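Local coordinates for protein UDP-glucose 4-epimerase (Brucella ovis, PDB 4WOK) that probably interconverts UDP-glucose and UDP-galactose by inverting the sugar at C4, using a bound NAD held in a Rossmann-type domain, at residues A[20-25]-A[234-239]; A[81-86]-A[241-246]. The protein carries 2 engineered substitutions. All blocks are in the same frame, centred on the assembly; numbering follows the deposited sequence.

Interaction 1 (A[20-25]-A[234-239]); sequences AGFIGS and IHVTDL. With NAD (nicotinamide-adenine-dinucleotide), chain B.
Val236 meets Phe22 at the tight end of this buried contact, with Val236 CB 3.6 Å from Phe22 CZ. The methyl CG2 lies over one face of the ring, displaced toward the rim, 4.1 Å from the Phe22 ring centroid and 18° off its normal, which makes a CH-pi contact. With chi1 at 175°, Phe22 CG stands across from the backbone N, and the ring reaches out from the helix start. The same Val236 CG2 also rests 3.8 Å from Ile23 CA. Further along, Ile23 CD1 touches Leu239 CD1 at 4.0 Å on one hand and the nicotinamide atom NAD C2N at 3.6 Å on the other.

Segment 20-25 carries Gly21 and Gly24, probably the last two glycines of the GxGxxG turn of a Rossmann fold, with Gly21 at the N-cap. Phe22 N donates to NAD O2A at 2.9 Å, nearly straight at 174°, and Ile23 N reaches NAD O1N at 2.9 Å. Each phosphate thus takes one amide from the helix start, whose dipole would probably favour the negative charge.

Contact with 20-25 fades at His235, whose CB points away and whose buried ring packs on helix 319-326. Its ND1 caps helix 236-251, accepting in plane from Thr237 N at 3.0 Å, while NE2 is hydrogen-bonded to Thr325 OG1. The solvent side begins at Thr237, which is partly exposed.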
loop_
_atom_site.group_PDB
_atom_site.type_symbol
_atom_site.label_atom_id
_atom_site.label_comp_id
_atom_site.label_asym_id
_atom_site.label_seq_id
_atom_site.Cartn_x
_atom_site.Cartn_y
_atom_site.Cartn_z
ATOM N N ALA A 20 7.203 -10.264 1.187
ATOM C CA ALA A 20 6.855 -11.271 0.177
ATOM C C ALA A 20 5.565 -10.904 -0.566
ATOM O O ALA A 20 5.143 -11.600 -1.506
ATOM C CB ALA A 20 6.714 -12.651 0.837
ATOM N N GLY A 21 4.932 -9.818 -0.136
ATOM C CA GLY A 21 3.674 -9.384 -0.733
ATOM C C GLY A 21 3.879 -8.458 -1.925
ATOM O O GLY A 21 4.991 -8.278 -2.406
ATOM N N PHE A 22 2.790 -7.868 -2.394
ATOM C CA PHE A 22 2.795 -7.027 -3.592
ATOM C C PHE A 22 3.706 -5.790 -3.436
ATOM O O PHE A 22 4.743 -5.664 -4.107
ATOM C CB PHE A 22 1.347 -6.629 -3.904
ATOM C CG PHE A 22 1.190 -5.651 -5.048
ATOM C CD1 PHE A 22 1.900 -5.808 -6.233
ATOM C CD2 PHE A 22 0.286 -4.599 -4.945
ATOM C CE1 PHE A 22 1.741 -4.900 -7.289
ATOM C CE2 PHE A 22 0.118 -3.703 -5.985
ATOM C CZ PHE A 22 0.840 -3.852 -7.163
ATOM N N ILE A 23 3.350 -4.876 -2.547
ATOM C CA ILE A 23 4.145 -3.652 -2.415
ATOM C C ILE A 23 5.524 -3.925 -1.779
ATOM O O ILE A 23 6.521 -3.289 -2.146
ATOM C CB ILE A 23 3.372 -2.603 -1.586
ATOM C CG1 ILE A 23 1.989 -2.373 -2.210
ATOM C CG2 ILE A 23 4.115 -1.301 -1.529
ATOM C CD1 ILE A 23 1.063 -1.533 -1.332
ATOM N N GLY A 24 5.571 -4.854 -0.828
ATOM C CA GLY A 24 6.809 -5.170 -0.118
ATOM C C GLY A 24 7.856 -5.768 -1.047
ATOM O O GLY A 24 9.026 -5.433 -0.949
ATOM N N SER A 25 7.444 -6.658 -1.950
ATOM C CA SER A 25 8.398 -7.273 -2.870
ATOM C C SER A 25 8.929 -6.236 -3.853
ATOM O O SER A 25 10.127 -6.236 -4.163
ATOM C CB SER A 25 7.781 -8.464 -3.625
ATOM O OG SER A 25 6.666 -8.074 -4.429
ATOM N N ILE A 234 -2.025 4.924 -7.236
ATOM C CA ILE A 234 -0.596 5.193 -7.318
ATOM C C ILE A 234 0.150 3.916 -7.699
ATOM O O ILE A 234 -0.130 2.833 -7.177
ATOM C CB ILE A 234 -0.044 5.782 -5.987
ATOM C CG1 ILE A 234 1.475 5.962 -6.057
ATOM C CG2 ILE A 234 -0.417 4.914 -4.790
ATOM C CD1 ILE A 234 2.035 6.835 -4.934
ATOM N N HIS A 235 1.089 4.048 -8.627
ATOM C CA HIS A 235 1.866 2.919 -9.105
ATOM C C HIS A 235 2.746 2.344 -8.001
ATOM O O HIS A 235 3.391 3.087 -7.255
ATOM C CB HIS A 235 2.721 3.342 -10.298
ATOM C CG HIS A 235 3.240 2.195 -11.103
ATOM N ND1 HIS A 235 4.241 1.363 -10.652
ATOM C CD2 HIS A 235 2.887 1.732 -12.327
ATOM C CE1 HIS A 235 4.492 0.444 -11.568
ATOM N NE2 HIS A 235 3.685 0.647 -12.596
ATOM N N VAL A 236 2.796 1.020 -7.924
ATOM C CA VAL A 236 3.520 0.338 -6.855
ATOM C C VAL A 236 5.027 0.656 -6.860
ATOM O O VAL A 236 5.683 0.667 -5.808
ATOM C CB VAL A 236 3.298 -1.186 -6.952
ATOM C CG1 VAL A 236 3.783 -1.712 -8.300
ATOM C CG2 VAL A 236 3.963 -1.918 -5.786
ATOM N N THR A 237 5.583 0.925 -8.037
ATOM C CA THR A 237 6.998 1.288 -8.100
ATOM C C THR A 237 7.221 2.655 -7.466
ATOM O O THR A 237 8.238 2.879 -6.797
ATOM C CB THR A 237 7.524 1.283 -9.544
ATOM O OG1 THR A 237 7.343 -0.027 -10.096
ATOM C CG2 THR A 237 9.010 1.633 -9.571
ATOM N N ASP A 238 6.275 3.569 -7.674
ATOM C CA ASP A 238 6.305 4.861 -6.996
ATOM C C ASP A 238 6.210 4.665 -5.481
ATOM O O ASP A 238 6.866 5.367 -4.717
ATOM C CB ASP A 238 5.172 5.767 -7.483
ATOM C CG ASP A 238 5.523 6.509 -8.775
ATOM O OD1 ASP A 238 6.703 6.897 -8.932
ATOM O OD2 ASP A 238 4.619 6.699 -9.626
ATOM N N LEU A 239 5.391 3.713 -5.047
ATOM C CA LEU A 239 5.299 3.415 -3.611
ATOM C C LEU A 239 6.632 2.900 -3.094
ATOM O O LEU A 239 7.084 3.315 -2.030
ATOM C CB LEU A 239 4.180 2.399 -3.323
ATOM C CG LEU A 239 2.765 2.958 -3.470
ATOM C CD1 LEU A 239 1.747 1.837 -3.405
ATOM C CD2 LEU A 239 2.476 4.019 -2.420
HETATM P PA NAD B . -0.090 -8.065 0.455
HETATM O O1A NAD B . -1.046 -8.909 1.276
HETATM O O2A NAD B . 0.388 -8.432 -0.919
HETATM O O5B NAD B . 1.365 -8.042 1.396
HETATM C C5B NAD B . 1.094 -8.278 2.760
HETATM C C4B NAD B . 2.310 -9.105 3.255
HETATM O O4B NAD B . 2.317 -9.171 4.687
HETATM C C3B NAD B . 2.047 -10.509 2.698
HETATM O O3B NAD B . 3.244 -10.964 2.119
HETATM C C2B NAD B . 1.671 -11.309 3.971
HETATM O O2B NAD B . 2.074 -12.617 3.864
HETATM C C1B NAD B . 2.514 -10.550 5.059
HETATM N N9A NAD B . 1.905 -10.643 6.400
HETATM C C8A NAD B . 0.573 -10.383 6.792
HETATM N N7A NAD B . 0.384 -10.539 8.107
HETATM C C5A NAD B . 1.644 -10.921 8.587
HETATM C C6A NAD B . 2.096 -11.241 9.886
HETATM N N6A NAD B . 1.228 -11.217 10.952
HETATM N N1A NAD B . 3.394 -11.576 10.080
HETATM C C2A NAD B . 4.219 -11.597 8.984
HETATM N N3A NAD B . 3.921 -11.324 7.680
HETATM C C4A NAD B . 2.604 -10.979 7.538
HETATM O O3 NAD B . -0.783 -6.631 0.671
HETATM P PN NAD B . -0.085 -5.363 -0.049
HETATM O O1N NAD B . 1.328 -5.483 -0.546
HETATM O O2N NAD B . -1.209 -4.715 -0.777
HETATM O O5D NAD B . -0.019 -4.095 1.123
HETATM C C5D NAD B . 0.769 -4.391 2.167
HETATM C C4D NAD B . 0.803 -3.124 3.022
HETATM O O4D NAD B . 0.340 -1.976 2.200
HETATM C C3D NAD B . -0.222 -3.253 4.167
HETATM O O3D NAD B . 0.309 -2.525 5.229
HETATM C C2D NAD B . -1.436 -2.536 3.567
HETATM O O2D NAD B . -2.283 -1.974 4.488
HETATM C C1D NAD B . -0.673 -1.355 2.922
HETATM N N1N NAD B . -1.630 -0.640 1.935
HETATM C C2N NAD B . -1.918 -1.290 0.738
HETATM C C3N NAD B . -2.792 -0.650 -0.179
HETATM C C7N NAD B . -3.115 -1.342 -1.476
HETATM O O7N NAD B . -3.845 -0.796 -2.309
HETATM N N7N NAD B . -2.576 -2.592 -1.709
HETATM C C4N NAD B . -3.340 0.593 0.149
HETATM C C5N NAD B . -3.032 1.213 1.360
HETATM C C6N NAD B . -2.166 0.580 2.263
#

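Interaction 2 (A[81-86]-A[241-246]); sequences IHFAAS and RAHVLA. With NAD (nicotinamide-adenine-dinucleotide), chain B.
Ile81 and His243 bring the backbones closest, their CA atoms 7.5 Å apart, where the end of strand 79-82 passes helix 236-251. In this Rossmann fold the strand runs parallel between strands 13-17 and 121-125, and the helix covers its end through the His243 ring, which meets the side chains of Ile81 and Phe83. No hydrogen bond crosses between the segments. His243 CB points at the strand. Ile81 CG2 comes to the edge of the imidazole, 3.7 Å from CD2 of His243. Phe83 arrives over one face of that ring, its CE1 3.3 Å from His243 NE2 and its CZ 3.4 Å from His243 CD2. The ring planes make 31° and the centroids are 4.8 Å apart, an oblique pair rather than a parallel stack. Polar bonds add to this packing: ND1 bonds to Leu239 O within its own helix and NE2 to Ser125 OG on the neighbouring strand, so both buried nitrogens are satisfied. Phe83 in turn touches the cofactor, with NAD C4D near the plane of its ring at the edge. Ala84 CB packs against the adenine at NAD C4A, 3.6 Å away, and Phe83 O approaches NAD C3D at 3.2 Å.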
loop_
_atom_site.group_PDB
_atom_site.type_symbol
_atom_site.label_atom_id
_atom_site.label_comp_id
_atom_site.label_asym_id
_atom_site.label_seq_id
_atom_site.Cartn_x
_atom_site.Cartn_y
_atom_site.Cartn_z
ATOM N N ILE A 81 10.838 -1.598 7.349
ATOM C CA ILE A 81 9.670 -1.160 6.597
ATOM C C ILE A 81 8.540 -2.159 6.863
ATOM O O ILE A 81 8.695 -3.359 6.639
ATOM C CB ILE A 81 9.954 -1.063 5.105
ATOM C CG1 ILE A 81 11.278 -0.315 4.866
ATOM C CG2 ILE A 81 8.818 -0.330 4.407
ATOM C CD1 ILE A 81 11.618 -0.174 3.400
ATOM N N HIS A 82 7.418 -1.643 7.343
ATOM C CA HIS A 82 6.343 -2.475 7.869
ATOM C C HIS A 82 5.177 -2.500 6.882
ATOM O O HIS A 82 4.387 -1.561 6.823
ATOM C CB HIS A 82 5.904 -1.940 9.232
ATOM C CG HIS A 82 4.775 -2.710 9.854
ATOM N ND1 HIS A 82 4.412 -3.968 9.428
ATOM C CD2 HIS A 82 3.956 -2.402 10.887
ATOM C CE1 HIS A 82 3.396 -4.400 10.169
ATOM N NE2 HIS A 82 3.097 -3.467 11.050
ATOM N N PHE A 83 5.097 -3.572 6.096
ATOM C CA PHE A 83 3.977 -3.814 5.177
ATOM C C PHE A 83 3.041 -4.928 5.657
ATOM O O PHE A 83 2.087 -5.277 4.966
ATOM C CB PHE A 83 4.467 -4.246 3.792
ATOM C CG PHE A 83 5.267 -3.210 3.048
ATOM C CD1 PHE A 83 4.640 -2.135 2.442
ATOM C CD2 PHE A 83 6.644 -3.351 2.906
ATOM C CE1 PHE A 83 5.390 -1.185 1.717
ATOM C CE2 PHE A 83 7.386 -2.417 2.190
ATOM C CZ PHE A 83 6.754 -1.336 1.599
ATOM N N ALA A 84 3.361 -5.533 6.792
ATOM C CA ALA A 84 2.730 -6.786 7.180
ATOM C C ALA A 84 1.373 -6.524 7.819
ATOM O O ALA A 84 1.257 -6.319 9.014
ATOM C CB ALA A 84 3.631 -7.553 8.133
ATOM N N ALA A 85 0.310 -6.530 7.026
ATOM C CA ALA A 85 -0.995 -6.267 7.616
ATOM C C ALA A 85 -2.125 -6.972 6.875
ATOM O O ALA A 85 -1.933 -7.466 5.760
ATOM C CB ALA A 85 -1.247 -4.765 7.652
ATOM N N SER A 86 -3.290 -7.028 7.517
ATOM C CA SER A 86 -4.530 -7.377 6.846
ATOM C C SER A 86 -5.120 -6.078 6.268
ATOM O O SER A 86 -5.192 -5.042 6.947
ATOM C CB SER A 86 -5.497 -8.087 7.805
ATOM O OG SER A 86 -4.918 -9.284 8.327
ATOM N N ARG A 241 9.581 3.550 -4.326
ATOM C CA ARG A 241 10.456 4.724 -4.285
ATOM C C ARG A 241 10.262 5.548 -3.004
ATOM O O ARG A 241 11.236 5.908 -2.337
ATOM C CB ARG A 241 10.221 5.604 -5.521
ATOM C CG ARG A 241 10.582 4.930 -6.850
ATOM C CD ARG A 241 10.357 5.873 -8.060
ATOM N NE ARG A 241 10.920 7.199 -7.811
ATOM C CZ ARG A 241 10.197 8.310 -7.694
ATOM N NH1 ARG A 241 8.881 8.267 -7.844
ATOM N NH2 ARG A 241 10.795 9.467 -7.446
ATOM N N ALA A 242 9.011 5.832 -2.653
ATOM C CA ALA A 242 8.729 6.664 -1.485
ATOM C C ALA A 242 9.151 5.998 -0.171
ATOM O O ALA A 242 9.629 6.665 0.749
ATOM C CB ALA A 242 7.269 7.004 -1.433
ATOM N N HIS A 243 8.953 4.689 -0.070
ATOM C CA HIS A 243 9.313 3.991 1.160
ATOM C C HIS A 243 10.822 4.000 1.334
ATOM O O HIS A 243 11.324 4.096 2.458
ATOM C CB HIS A 243 8.779 2.560 1.157
ATOM C CG HIS A 243 7.308 2.462 1.422
ATOM N ND1 HIS A 243 6.358 2.922 0.533
ATOM C CD2 HIS A 243 6.623 1.953 2.476
ATOM C CE1 HIS A 243 5.150 2.696 1.029
ATOM N NE2 HIS A 243 5.282 2.107 2.206
ATOM N N VAL A 244 11.562 3.925 0.226
ATOM C CA VAL A 244 13.017 3.982 0.344
ATOM C C VAL A 244 13.466 5.427 0.614
ATOM O O VAL A 244 14.397 5.659 1.398
ATOM C CB VAL A 244 13.731 3.406 -0.907
ATOM C CG1 VAL A 244 15.235 3.561 -0.789
ATOM C CG2 VAL A 244 13.369 1.934 -1.082
ATOM N N LEU A 245 12.803 6.406 -0.001
ATOM C CA LEU A 245 13.120 7.797 0.333
ATOM C C LEU A 245 12.895 8.039 1.832
ATOM O O LEU A 245 13.647 8.760 2.475
ATOM C CB LEU A 245 12.283 8.771 -0.488
ATOM C CG LEU A 245 12.684 8.996 -1.944
ATOM C CD1 LEU A 245 11.591 9.781 -2.644
ATOM C CD2 LEU A 245 14.027 9.738 -2.056
ATOM N N ALA A 246 11.861 7.414 2.385
ATOM C CA ALA A 246 11.563 7.554 3.811
ATOM C C ALA A 246 12.703 6.973 4.658
ATOM O O ALA A 246 13.069 7.527 5.700
ATOM C CB ALA A 246 10.223 6.877 4.143
HETATM P PA NAD B . -0.090 -8.065 0.455
HETATM O O1A NAD B . -1.046 -8.909 1.276
HETATM O O2A NAD B . 0.388 -8.432 -0.919
HETATM O O5B NAD B . 1.365 -8.042 1.396
HETATM C C5B NAD B . 1.094 -8.278 2.760
HETATM C C4B NAD B . 2.310 -9.105 3.255
HETATM O O4B NAD B . 2.317 -9.171 4.687
HETATM C C3B NAD B . 2.047 -10.509 2.698
HETATM O O3B NAD B . 3.244 -10.964 2.119
HETATM C C2B NAD B . 1.671 -11.309 3.971
HETATM O O2B NAD B . 2.074 -12.617 3.864
HETATM C C1B NAD B . 2.514 -10.550 5.059
HETATM N N9A NAD B . 1.905 -10.643 6.400
HETATM C C8A NAD B . 0.573 -10.383 6.792
HETATM N N7A NAD B . 0.384 -10.539 8.107
HETATM C C5A NAD B . 1.644 -10.921 8.587
HETATM C C6A NAD B . 2.096 -11.241 9.886
HETATM N N6A NAD B . 1.228 -11.217 10.952
HETATM N N1A NAD B . 3.394 -11.576 10.080
HETATM C C2A NAD B . 4.219 -11.597 8.984
HETATM N N3A NAD B . 3.921 -11.324 7.680
HETATM C C4A NAD B . 2.604 -10.979 7.538
HETATM O O3 NAD B . -0.783 -6.631 0.671
HETATM P PN NAD B . -0.085 -5.363 -0.049
HETATM O O1N NAD B . 1.328 -5.483 -0.546
HETATM O O2N NAD B . -1.209 -4.715 -0.777
HETATM O O5D NAD B . -0.019 -4.095 1.123
HETATM C C5D NAD B . 0.769 -4.391 2.167
HETATM C C4D NAD B . 0.803 -3.124 3.022
HETATM O O4D NAD B . 0.340 -1.976 2.200
HETATM C C3D NAD B . -0.222 -3.253 4.167
HETATM O O3D NAD B . 0.309 -2.525 5.229
HETATM C C2D NAD B . -1.436 -2.536 3.567
HETATM O O2D NAD B . -2.283 -1.974 4.488
HETATM C C1D NAD B . -0.673 -1.355 2.922
HETATM N N1N NAD B . -1.630 -0.640 1.935
HETATM C C2N NAD B . -1.918 -1.290 0.738
HETATM C C3N NAD B . -2.792 -0.650 -0.179
HETATM C C7N NAD B . -3.115 -1.342 -1.476
HETATM O O7N NAD B . -3.845 -0.796 -2.309
HETATM N N7N NAD B . -2.576 -2.592 -1.709
HETATM C C4N NAD B . -3.340 0.593 0.149
HETATM C C5N NAD B . -3.032 1.213 1.360
HETATM C C6N NAD B . -2.166 0.580 2.263
#

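Interactions 1 and 2 have centres 8 Å apart and touch directly: Ile23 CG2 meets Phe83 CE1 at 3.5 Å, and Gly24 CA lies 3.5 Å from Phe83 CD2. Along the chain the order is 20-25, 81-86, 234-239, 241-246, so the two contacts alternate. Helix 236-251 supplies the later partner of both, its first turn against the first turn of helix 22-33 and a later turn against 81-86. Segment 20-25 follows strand 13-17, whereas 81-86 includes the end of the adjacent strand 79-82 and the loop after it. One late helix therefore packs against the start of helix 22-33 and the end of strand 79-82, whose adjoining loops reach NAD, joining distant parts of the sequence around the cofactor.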